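Local atomic coordinates of Crh-like protein 5 (Neosartorya fumigata, PDB entry 6IBU), a protein that cleaves chitin and transfers it to 1,6-beta-glucan or to further chitin, cross-linking polysaccharides at the septa and in the fungal cell wall. Residues S20-D25 and L32-V37; L163-A168 and F174-M179; Y232-N235 and Q240-K243. All blocks are in the same frame, centred on the assembly; numbering follows the deposited sequence.

Contact 1: S20-D25 and L32-V37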
# COMPACT_ATOMS: atom_id res chain seq x y z
N SER A 20 8.17 6.80 -17.06
CA SER A 20 6.71 6.60 -17.20
C SER A 20 6.34 5.22 -16.66
O SER A 20 5.20 5.05 -16.24
CB SER A 20 6.25 6.85 -18.61
OG SER A 20 6.56 5.74 -19.43
N THR A 21 7.29 4.28 -16.63
CA THR A 21 7.06 2.87 -16.20
C THR A 21 8.19 2.37 -15.30
O THR A 21 9.35 2.63 -15.61
CB THR A 21 6.91 1.96 -17.41
OG1 THR A 21 5.70 2.33 -18.08
CG2 THR A 21 6.83 0.50 -17.04
N TYR A 22 7.84 1.65 -14.23
CA TYR A 22 8.78 0.86 -13.39
C TYR A 22 8.21 -0.55 -13.24
O TYR A 22 7.05 -0.69 -12.95
CB TYR A 22 8.98 1.53 -12.04
CG TYR A 22 9.67 0.64 -11.05
CD1 TYR A 22 11.05 0.60 -11.00
CD2 TYR A 22 8.96 -0.19 -10.21
CE1 TYR A 22 11.72 -0.22 -10.11
CE2 TYR A 22 9.60 -1.02 -9.31
CZ TYR A 22 10.99 -1.05 -9.28
OH TYR A 22 11.62 -1.88 -8.42
N THR A 23 9.01 -1.57 -13.50
CA THR A 23 8.65 -3.00 -13.36
C THR A 23 9.78 -3.70 -12.60
O THR A 23 10.94 -3.40 -12.82
CB THR A 23 8.35 -3.68 -14.70
OG1 THR A 23 9.51 -3.58 -15.53
CG2 THR A 23 7.18 -3.07 -15.45
N ALA A 24 9.40 -4.57 -11.67
CA ALA A 24 10.30 -5.44 -10.89
C ALA A 24 9.70 -6.84 -10.93
O ALA A 24 8.54 -6.97 -10.55
CB ALA A 24 10.44 -4.92 -9.48
N ASP A 25 10.41 -7.79 -11.51
CA ASP A 25 10.18 -9.24 -11.30
C ASP A 25 10.96 -9.60 -10.02
O ASP A 25 12.17 -9.46 -10.00
CB ASP A 25 10.60 -10.00 -12.56
CG ASP A 25 10.16 -11.47 -12.59
OD1 ASP A 25 9.58 -11.93 -11.58
OD2 ASP A 25 10.42 -12.15 -13.62
N LEU A 32 15.40 -5.52 -5.69
CA LEU A 32 15.23 -4.58 -4.55
C LEU A 32 16.06 -3.31 -4.69
O LEU A 32 16.13 -2.57 -3.70
CB LEU A 32 15.56 -5.30 -3.24
CG LEU A 32 14.61 -6.45 -2.93
CD1 LEU A 32 14.70 -6.83 -1.46
CD2 LEU A 32 13.18 -6.11 -3.33
N ASP A 33 16.59 -3.03 -5.88
CA ASP A 33 17.45 -1.86 -6.19
C ASP A 33 16.81 -0.54 -5.76
O ASP A 33 17.49 0.22 -5.07
CB ASP A 33 17.78 -1.83 -7.67
CG ASP A 33 18.96 -2.73 -7.99
OD1 ASP A 33 19.59 -3.26 -7.03
OD2 ASP A 33 19.24 -2.92 -9.20
N GLN A 34 15.58 -0.25 -6.17
CA GLN A 34 14.96 1.08 -5.95
C GLN A 34 14.01 1.00 -4.76
O GLN A 34 13.05 1.78 -4.72
CB GLN A 34 14.34 1.55 -7.27
CG GLN A 34 15.40 1.66 -8.36
CD GLN A 34 14.90 2.23 -9.66
OE1 GLN A 34 14.96 1.57 -10.71
NE2 GLN A 34 14.42 3.46 -9.62
N TRP A 35 14.27 0.06 -3.84
CA TRP A 35 13.45 -0.17 -2.62
C TRP A 35 14.33 -0.06 -1.37
O TRP A 35 15.53 -0.34 -1.45
CB TRP A 35 12.79 -1.55 -2.67
CG TRP A 35 11.81 -1.75 -3.78
CD1 TRP A 35 12.08 -2.03 -5.09
CD2 TRP A 35 10.37 -1.76 -3.66
NE1 TRP A 35 10.92 -2.19 -5.79
CE2 TRP A 35 9.86 -2.03 -4.95
CE3 TRP A 35 9.48 -1.55 -2.61
CZ2 TRP A 35 8.49 -2.07 -5.21
CZ3 TRP A 35 8.13 -1.61 -2.86
CH2 TRP A 35 7.65 -1.87 -4.15
N GLU A 36 13.73 0.33 -0.25
CA GLU A 36 14.36 0.39 1.09
C GLU A 36 13.67 -0.70 1.92
O GLU A 36 12.42 -0.72 1.87
CB GLU A 36 14.25 1.83 1.60
CG GLU A 36 14.23 2.02 3.11
CD GLU A 36 13.73 3.39 3.60
OE1 GLU A 36 13.06 4.11 2.80
OE2 GLU A 36 14.01 3.77 4.78
N VAL A 37 14.44 -1.61 2.51
CA VAL A 37 13.91 -2.60 3.47
C VAL A 37 13.86 -1.88 4.77
O VAL A 37 14.80 -1.62 5.51
CB VAL A 37 14.67 -3.90 3.66
CG1 VAL A 37 13.97 -4.77 4.70
CG2 VAL A 37 14.84 -4.64 2.34
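Tyr22 and Trp35 meet through a single directed bond where two sheets of the GH16 beta sandwich face each other. Strand 21-25 belongs to one sheet and strand 35-39 is an outermost strand of the other, and the indole nitrogen reaches between them. Trp35 NE1 donates to Tyr22 OH over 2.7 Å, which gives the polar edge of a buried indole an acceptor. The bond is bent, 140° at the hydrogen, and the hydroxyl stands a little out of the indole plane. The rings themselves neither stack nor meet edge to face. Their planes are turned by 56°, and the one apolar touch between the side chains, Tyr22 CE2 to Trp35 CZ2, is a loose 4.4 Å. Gln34 adds a second, lighter contact: its OE1 comes to the edge of the phenol ring, 3.7 Å from Tyr22 CE1, with the amide plane almost perpendicular to the ring.

Torsions explain the reach. In Tyr22, CB leaves the strand toward residues 32-37, and with CG opposite the nitrogen (chi1 168°) the phenol carries OH to the indole, while the chain of Gln34 runs out extended past that ring in the reverse direction. Farther out, Phe66 meets the Tyr22 ring and also touches Gln34. The indole is packed by Ile62 and Thr64 of its neighbouring strand, by Leu181 and Leu183 beyond, and by Val219 from the opposing sheet, so it fills the interior of the sandwich a short way from the chitin-binding Arg182. What delivers Trp35 to this place is a type I turn beginning at Leu32, closed by the bond from Trp35 N to Leu32 O at 3.2 Å.

Contact 2: L163-A168 and F174-M179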
# COMPACT_ATOMS: atom_id res chain seq x y z
N LEU A 163 -13.50 5.11 -6.28
CA LEU A 163 -13.66 6.33 -5.47
C LEU A 163 -13.54 7.53 -6.43
O LEU A 163 -12.47 7.73 -6.97
CB LEU A 163 -12.58 6.36 -4.39
CG LEU A 163 -12.45 7.70 -3.68
CD1 LEU A 163 -13.68 7.93 -2.82
CD2 LEU A 163 -11.16 7.76 -2.88
N THR A 164 -14.63 8.25 -6.66
CA THR A 164 -14.61 9.47 -7.50
C THR A 164 -14.16 10.63 -6.60
O THR A 164 -14.34 10.56 -5.37
CB THR A 164 -15.95 9.73 -8.19
OG1 THR A 164 -16.87 10.17 -7.20
CG2 THR A 164 -16.47 8.49 -8.89
N TYR A 165 -13.56 11.63 -7.21
CA TYR A 165 -13.01 12.82 -6.52
C TYR A 165 -14.11 13.43 -5.65
O TYR A 165 -13.81 13.75 -4.50
CB TYR A 165 -12.43 13.74 -7.58
CG TYR A 165 -11.80 15.00 -7.05
CD1 TYR A 165 -12.57 16.12 -6.81
CD2 TYR A 165 -10.44 15.07 -6.83
CE1 TYR A 165 -12.00 17.28 -6.32
CE2 TYR A 165 -9.85 16.24 -6.36
CZ TYR A 165 -10.64 17.33 -6.07
OH TYR A 165 -10.09 18.48 -5.60
N ASN A 166 -15.33 13.57 -6.17
CA ASN A 166 -16.49 14.15 -5.43
C ASN A 166 -16.86 13.26 -4.24
O ASN A 166 -17.28 13.84 -3.21
CB ASN A 166 -17.72 14.37 -6.31
CG ASN A 166 -18.99 14.52 -5.48
OD1 ASN A 166 -19.72 13.54 -5.28
ND2 ASN A 166 -19.23 15.70 -4.94
N ASP A 167 -16.75 11.93 -4.37
CA ASP A 167 -17.12 10.94 -3.33
C ASP A 167 -16.26 11.18 -2.08
O ASP A 167 -16.73 10.89 -0.95
CB ASP A 167 -16.93 9.48 -3.77
CG ASP A 167 -17.84 8.93 -4.86
OD1 ASP A 167 -18.92 9.57 -5.10
OD2 ASP A 167 -17.46 7.86 -5.49
N ALA A 168 -15.03 11.65 -2.26
CA ALA A 168 -14.06 11.80 -1.15
C ALA A 168 -14.19 13.20 -0.52
O ALA A 168 -13.26 14.01 -0.67
CB ALA A 168 -12.68 11.53 -1.67
N PHE A 174 -9.57 13.42 -1.28
CA PHE A 174 -9.14 12.58 -2.42
C PHE A 174 -7.62 12.45 -2.40
O PHE A 174 -6.93 13.46 -2.32
CB PHE A 174 -9.61 13.19 -3.74
CG PHE A 174 -9.48 12.25 -4.90
CD1 PHE A 174 -10.36 11.21 -5.07
CD2 PHE A 174 -8.43 12.40 -5.80
CE1 PHE A 174 -10.21 10.34 -6.14
CE2 PHE A 174 -8.30 11.55 -6.88
CZ PHE A 174 -9.18 10.51 -7.05
N PRO A 175 -7.04 11.23 -2.44
CA PRO A 175 -5.59 11.07 -2.50
C PRO A 175 -5.05 11.75 -3.76
O PRO A 175 -5.50 11.41 -4.81
CB PRO A 175 -5.38 9.56 -2.55
CG PRO A 175 -6.63 9.01 -1.90
CD PRO A 175 -7.74 9.95 -2.34
N GLN A 176 -4.18 12.75 -3.64
CA GLN A 176 -3.80 13.57 -4.81
C GLN A 176 -2.43 14.19 -4.62
O GLN A 176 -2.17 15.22 -5.24
CB GLN A 176 -4.83 14.68 -5.05
CG GLN A 176 -4.99 15.64 -3.88
CD GLN A 176 -6.15 16.57 -4.13
OE1 GLN A 176 -6.04 17.55 -4.87
NE2 GLN A 176 -7.28 16.28 -3.50
N THR A 177 -1.58 13.59 -3.81
CA THR A 177 -0.19 14.04 -3.64
C THR A 177 0.71 12.87 -4.01
O THR A 177 0.24 11.75 -4.06
CB THR A 177 0.03 14.55 -2.22
OG1 THR A 177 -0.38 13.54 -1.30
CG2 THR A 177 -0.73 15.82 -1.95
N PRO A 178 2.00 13.11 -4.29
CA PRO A 178 2.87 12.06 -4.79
C PRO A 178 2.96 10.98 -3.71
O PRO A 178 3.13 11.29 -2.55
CB PRO A 178 4.24 12.72 -5.01
CG PRO A 178 3.94 14.23 -4.91
CD PRO A 178 2.71 14.37 -4.04
N MET A 179 2.88 9.73 -4.13
CA MET A 179 2.80 8.60 -3.19
C MET A 179 3.90 7.60 -3.50
O MET A 179 4.28 7.47 -4.64
CB MET A 179 1.44 7.92 -3.27
CG MET A 179 0.37 8.75 -2.60
SD MET A 179 -1.17 7.89 -2.34
CE MET A 179 -1.71 7.61 -4.02
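Phe174 packs its ring against Tyr165, and apolar contact of this sort carries most of the meeting between residues 163-168 and 174-179. Tyr165 CB sits over one face of the phenyl ring, 4.2 Å from the Phe174 centroid, in a CH-pi contact. Beyond CB the two rings become oblique, with planes at 51°, and Tyr165 CD2 comes within 3.5 Å of Phe174 CD2. Both side chains hold CG opposite their nitrogens, and they cross at nearly a right angle. Aliphatic groups complete the packing: Ala168 CB lies at the phenyl edge, and Leu163 CD2 meets Pro175 CD at 4.1 Å.

No hydrogen bond joins the segments, and polar groups instead stiffen each one from within. Thr164 N donates to Asp167 OD2 at 3.1 Å, arriving from above the carboxylate plane and bracing the turn that follows the strand. On the other side, Gln176, with CG between its backbone nitrogen and carbonyl carbon (chi1 60°) and the rest of its chain extended, donates from NE2 to Phe174 O at 3.1 Å, while its OE1 is taken by Trp239 N.

The contact closes the passage from strand 158-164 to strand 179-187, which belong to different sheets of the sandwich. Tyr115 of strand 110-116 covers Leu163, Ala168 and Pro175, and Pro175 lies about 6 Å, side chain to side chain, from Glu98, probably the nucleophile, on strand 98-105.

Contact 3: Y232-N235 and Q240-K243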
# COMPACT_ATOMS: atom_id res chain seq x y z
N TYR A 232 5.98 20.21 -2.63
CA TYR A 232 4.70 20.79 -2.18
C TYR A 232 4.90 22.30 -2.06
O TYR A 232 5.61 22.72 -1.14
CB TYR A 232 4.28 20.19 -0.84
CG TYR A 232 3.85 18.75 -0.83
CD1 TYR A 232 4.74 17.71 -1.05
CD2 TYR A 232 2.55 18.41 -0.49
CE1 TYR A 232 4.35 16.39 -0.97
CE2 TYR A 232 2.14 17.09 -0.39
CZ TYR A 232 3.04 16.07 -0.64
OH TYR A 232 2.67 14.77 -0.53
N SER A 233 4.38 23.09 -2.99
CA SER A 233 4.63 24.56 -3.05
C SER A 233 3.81 25.31 -2.00
O SER A 233 4.13 26.48 -1.76
CB SER A 233 4.39 25.11 -4.44
OG SER A 233 3.02 25.15 -4.74
N ASP A 234 2.81 24.70 -1.35
CA ASP A 234 2.01 25.42 -0.33
C ASP A 234 1.45 24.43 0.69
O ASP A 234 1.96 23.30 0.74
CB ASP A 234 0.95 26.28 -1.02
CG ASP A 234 0.01 25.44 -1.86
OD1 ASP A 234 -0.45 24.41 -1.33
OD2 ASP A 234 -0.22 25.80 -3.05
N ASN A 235 0.47 24.86 1.47
CA ASN A 235 -0.14 24.15 2.63
C ASN A 235 -1.46 23.48 2.22
O ASN A 235 -2.12 22.93 3.09
CB ASN A 235 -0.40 25.12 3.78
CG ASN A 235 -1.33 26.28 3.44
OD1 ASN A 235 -1.65 26.53 2.27
ND2 ASN A 235 -1.76 27.01 4.46
N GLN A 240 -2.65 20.44 -7.34
CA GLN A 240 -2.31 21.72 -8.01
C GLN A 240 -1.10 22.34 -7.33
O GLN A 240 -0.37 23.04 -8.02
CB GLN A 240 -3.49 22.68 -8.01
CG GLN A 240 -4.65 22.22 -8.90
CD GLN A 240 -5.72 21.47 -8.13
OE1 GLN A 240 -5.43 20.76 -7.17
NE2 GLN A 240 -6.97 21.60 -8.57
N SER A 241 -0.85 22.05 -6.06
CA SER A 241 0.30 22.61 -5.31
C SER A 241 1.59 21.86 -5.64
O SER A 241 2.65 22.35 -5.23
CB SER A 241 0.04 22.62 -3.83
OG SER A 241 0.13 21.32 -3.27
N ILE A 242 1.56 20.74 -6.38
CA ILE A 242 2.78 19.91 -6.57
C ILE A 242 3.59 20.46 -7.75
O ILE A 242 3.09 20.46 -8.86
CB ILE A 242 2.45 18.41 -6.73
CG1 ILE A 242 1.63 17.86 -5.57
CG2 ILE A 242 3.70 17.60 -6.96
CD1 ILE A 242 2.24 18.06 -4.21
N LYS A 243 4.81 20.92 -7.49
CA LYS A 243 5.75 21.44 -8.50
C LYS A 243 6.72 20.34 -8.91
O LYS A 243 7.19 19.59 -8.03
CB LYS A 243 6.53 22.65 -7.95
CG LYS A 243 5.69 23.86 -7.58
CD LYS A 243 4.66 24.29 -8.64
CE LYS A 243 4.40 25.79 -8.65
NZ LYS A 243 3.08 26.11 -9.24
O HOH W 1 0.44 21.27 -0.77
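Ile242 lays its terminal methyl over the Tyr232 ring as the two side chains run alongside each other, pointing the same way. Ile242 CD1 stands 3.7 Å from the Tyr232 centroid, only 11° off the ring normal, a nearly centred CH-pi contact. Two successive turns of the isoleucine chain produce it: chi1 of -56° and a similar chi2 curl the methyl back over the ring.

Next along the chain, Ser233 grips one acceptor twice. Ser233 N donates to Ser241 O at 2.9 Å, and Ser233 OG donates to Ser241 O, also at 2.9 Å, from the other face of the carbonyl plane. The hydroxyl can do so because chi1 of 72° tucks OG between the backbone nitrogen and carbonyl carbon. Ser233 CB also rests on Lys243 CG, 3.6 Å away, where the bent lysine chain passes.

Asp234 adopts the same tucked rotamer and brings its carboxylate against the methylene of Ser241, Asp234 OD1 lying 3.1 Å from Ser241 CB. Its OD1 accepts from Ser236 N in an Asx turn, whereas Ser241 OG is bonded to Ser238 O. A water donates to Asp234 O at 3.0 Å and lies unusually close to Ser241 OG.

Tyr232 and Ile242 form a non-hydrogen-bonded antiparallel pair, and together with the backbone pairing of Lys243 and Thr231 this marks a beta hairpin with a long connection, set within the small three-stranded sheet beside the GH16 sandwich.

Overall arrangement
From the N terminus, contact 1 comes first, closing the short passage through residues 26-31 by which the chain leaves one sheet of the sandwich for the other. Much later, contact 2 closes the loop 169-173 on another passage between the same two sheets. Contact 3 follows near the C terminus, closing the loop 236-239 that connects two strands of the small third sheet. The three lie in series, none nested or crossed. Contact 1 stands apart, its nearest atoms about 10 Å from contact 2. Contacts 2 and 3 touch: Pro178 CD packs on Ile242 CD1 at 3.7 Å and Thr177 also meets Tyr232, joining the small sheet to the loop that leads into strand 179-187 of the sandwich.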